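Local coordinates for methanol--corrinoid protein (Methanosarcina barkeri, PDB 2I2X) that carries a corrinoid cofactor that takes the methyl group of methanol with the help of MtaB and passes it to coenzyme M through MtaA, at residues V84-L87 and Y88-V92. Numbering follows the deposited sequence.
Sequences VIRL and YDEGV
Leu87 and Val92 meet around a Schellman motif, a local contact that closes the C-terminal end of helix 72-89 in the helical N-terminal part of this corrinoid protein. The last regular turn is held by backbone bonds from Tyr88 N to Val84 O, Asp89 N to Ile85 O and Glu90 N to Arg86 O, the last at 2.8 Å. Gly91 then leaves the helix with a positive phi of 71°. This turns the chain back: Val92 N bonds to Leu87 O at 2.8 Å, and Gly91 N to Tyr88 O at 2.9 Å. The apolar contact of the motif follows, with CG2 of Val92 lying 3.8 Å from Leu87 CD2 and 3.9 Å from Leu87 CB.

On the more exposed side of the helix end, Arg86 and Glu90 run side by side, one turn apart. Arg86 NE gives a salt bridge to Glu90 OE2 at 3.0 Å. The bond is bent, 137° at the hydrogen, and the guanidinium and carboxylate planes are 56° apart. Arg86 is bent at chi2 and Glu90 extended beyond CG, which brings NE alongside OE2.

Leu87 packs on Ala29, Ala30 and Leu33 of helix 26-33 and on Phe48 of helix 41-48. Tyr88 lies against Leu95 and Val98 of helix 95-113, and its OH is hydrogen-bonded to Asn237 of a neighbouring subunit. Helix 72-89 thus ends between its bundle neighbours and a partner subunit.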
ATOM      1  N   VAL B  84     -30.999  -0.458 -26.615  1.00 46.31           N
ATOM      2  CA  VAL B  84     -29.563  -0.585 -26.460  1.00 45.49           C
ATOM      3  C   VAL B  84     -29.117  -0.170 -25.065  1.00 45.15           C
ATOM      4  O   VAL B  84     -28.341  -0.873 -24.434  1.00 45.25           O
ATOM      5  CB  VAL B  84     -28.835   0.235 -27.560  1.00 45.56           C
ATOM      6  CG1 VAL B  84     -27.337   0.260 -27.356  1.00 45.21           C
ATOM      7  CG2 VAL B  84     -29.165  -0.340 -28.926  1.00 45.21           C
ATOM      8  N   ILE B  85     -29.630   0.956 -24.582  1.00 44.67           N
ATOM      9  CA  ILE B  85     -29.318   1.452 -23.233  1.00 44.00           C
ATOM     10  C   ILE B  85     -29.878   0.560 -22.118  1.00 42.97           C
ATOM     11  O   ILE B  85     -29.231   0.383 -21.072  1.00 42.95           O
ATOM     12  CB  ILE B  85     -29.837   2.891 -23.053  1.00 44.54           C
ATOM     13  CG1 ILE B  85     -29.162   3.810 -24.067  1.00 46.33           C
ATOM     14  CG2 ILE B  85     -29.613   3.417 -21.623  1.00 44.62           C
ATOM     15  CD1 ILE B  85     -30.163   4.755 -24.726  1.00 50.67           C
ATOM     16  N   ARG B  86     -31.071   0.005 -22.327  1.00 41.47           N
ATOM     17  CA  ARG B  86     -31.677  -0.886 -21.338  1.00 40.22           C
ATOM     18  C   ARG B  86     -30.791  -2.134 -21.156  1.00 38.81           C
ATOM     19  O   ARG B  86     -30.437  -2.511 -20.032  1.00 38.34           O
ATOM     20  CB  ARG B  86     -33.102  -1.249 -21.755  1.00 40.55           C
ATOM     21  CG  ARG B  86     -33.731  -2.429 -21.017  1.00 42.35           C
ATOM     22  CD  ARG B  86     -34.840  -2.018 -20.045  1.00 45.76           C
ATOM     23  NE  ARG B  86     -35.759  -3.137 -19.808  1.00 46.92           N
ATOM     24  CZ  ARG B  86     -36.947  -3.285 -20.394  1.00 46.93           C
ATOM     25  NH1 ARG B  86     -37.401  -2.373 -21.245  1.00 48.66           N
ATOM     26  NH2 ARG B  86     -37.689  -4.347 -20.122  1.00 45.66           N
ATOM     27  N   LEU B  87     -30.421  -2.745 -22.276  1.00 37.01           N
ATOM     28  CA  LEU B  87     -29.573  -3.920 -22.270  1.00 35.41           C
ATOM     29  C   LEU B  87     -28.171  -3.638 -21.739  1.00 34.91           C
ATOM     30  O   LEU B  87     -27.619  -4.454 -21.004  1.00 35.15           O
ATOM     31  CB  LEU B  87     -29.528  -4.559 -23.652  1.00 34.84           C
ATOM     32  CG  LEU B  87     -30.893  -5.017 -24.160  1.00 34.15           C
ATOM     33  CD1 LEU B  87     -30.777  -5.484 -25.601  1.00 34.34           C
ATOM     34  CD2 LEU B  87     -31.529  -6.091 -23.268  1.00 31.53           C
ATOM     35  N   TYR B  88     -27.599  -2.491 -22.089  1.00 34.00           N
ATOM     36  CA  TYR B  88     -26.355  -2.064 -21.470  1.00 32.98           C
ATOM     37  C   TYR B  88     -26.509  -1.984 -19.950  1.00 33.30           C
ATOM     38  O   TYR B  88     -25.683  -2.542 -19.215  1.00 33.65           O
ATOM     39  CB  TYR B  88     -25.892  -0.735 -22.040  1.00 32.12           C
ATOM     40  CG  TYR B  88     -24.585  -0.238 -21.471  1.00 30.73           C
ATOM     41  CD1 TYR B  88     -23.427  -1.019 -21.539  1.00 28.65           C
ATOM     42  CD2 TYR B  88     -24.499   1.015 -20.866  1.00 29.05           C
ATOM     43  CE1 TYR B  88     -22.225  -0.567 -21.013  1.00 27.34           C
ATOM     44  CE2 TYR B  88     -23.287   1.478 -20.332  1.00 28.26           C
ATOM     45  CZ  TYR B  88     -22.162   0.683 -20.414  1.00 27.48           C
ATOM     46  OH  TYR B  88     -20.977   1.127 -19.902  1.00 27.77           O
ATOM     47  N   ASP B  89     -27.563  -1.308 -19.485  1.00 33.63           N
ATOM     48  CA  ASP B  89     -27.871  -1.195 -18.038  1.00 33.67           C
ATOM     49  C   ASP B  89     -28.044  -2.534 -17.349  1.00 32.96           C
ATOM     50  O   ASP B  89     -27.541  -2.733 -16.253  1.00 32.81           O
ATOM     51  CB  ASP B  89     -29.121  -0.341 -17.784  1.00 34.13           C
ATOM     52  CG  ASP B  89     -28.828   1.140 -17.783  1.00 36.27           C
ATOM     53  OD1 ASP B  89     -27.681   1.562 -17.495  1.00 38.66           O
ATOM     54  OD2 ASP B  89     -29.760   1.905 -18.082  1.00 41.11           O
ATOM     55  N   GLU B  90     -28.763  -3.444 -17.996  1.00 32.59           N
ATOM     56  CA  GLU B  90     -28.942  -4.797 -17.488  1.00 32.46           C
ATOM     57  C   GLU B  90     -27.680  -5.641 -17.643  1.00 31.48           C
ATOM     58  O   GLU B  90     -27.628  -6.763 -17.170  1.00 31.63           O
ATOM     59  CB  GLU B  90     -30.110  -5.474 -18.194  1.00 33.10           C
ATOM     60  CG  GLU B  90     -31.468  -4.911 -17.815  1.00 35.74           C
ATOM     61  CD  GLU B  90     -32.593  -5.553 -18.588  1.00 40.35           C
ATOM     62  OE1 GLU B  90     -32.397  -6.689 -19.096  1.00 41.88           O
ATOM     63  OE2 GLU B  90     -33.674  -4.921 -18.680  1.00 42.18           O
ATOM     64  N   GLY B  91     -26.673  -5.078 -18.302  1.00 30.66           N
ATOM     65  CA  GLY B  91     -25.395  -5.728 -18.544  1.00 29.21           C
ATOM     66  C   GLY B  91     -25.416  -6.878 -19.539  1.00 28.47           C
ATOM     67  O   GLY B  91     -24.542  -7.734 -19.479  1.00 28.30           O
ATOM     68  N   VAL B  92     -26.391  -6.917 -20.454  1.00 27.46           N
ATOM     69  CA  VAL B  92     -26.412  -7.991 -21.452  1.00 26.74           C
ATOM     70  C   VAL B  92     -25.603  -7.661 -22.725  1.00 25.87           C
ATOM     71  O   VAL B  92     -25.197  -8.562 -23.452  1.00 26.01           O
ATOM     72  CB  VAL B  92     -27.856  -8.591 -21.748  1.00 27.41           C
ATOM     73  CG1 VAL B  92     -28.866  -8.272 -20.629  1.00 27.33           C
ATOM     74  CG2 VAL B  92     -28.393  -8.205 -23.106  1.00 26.62           C
TER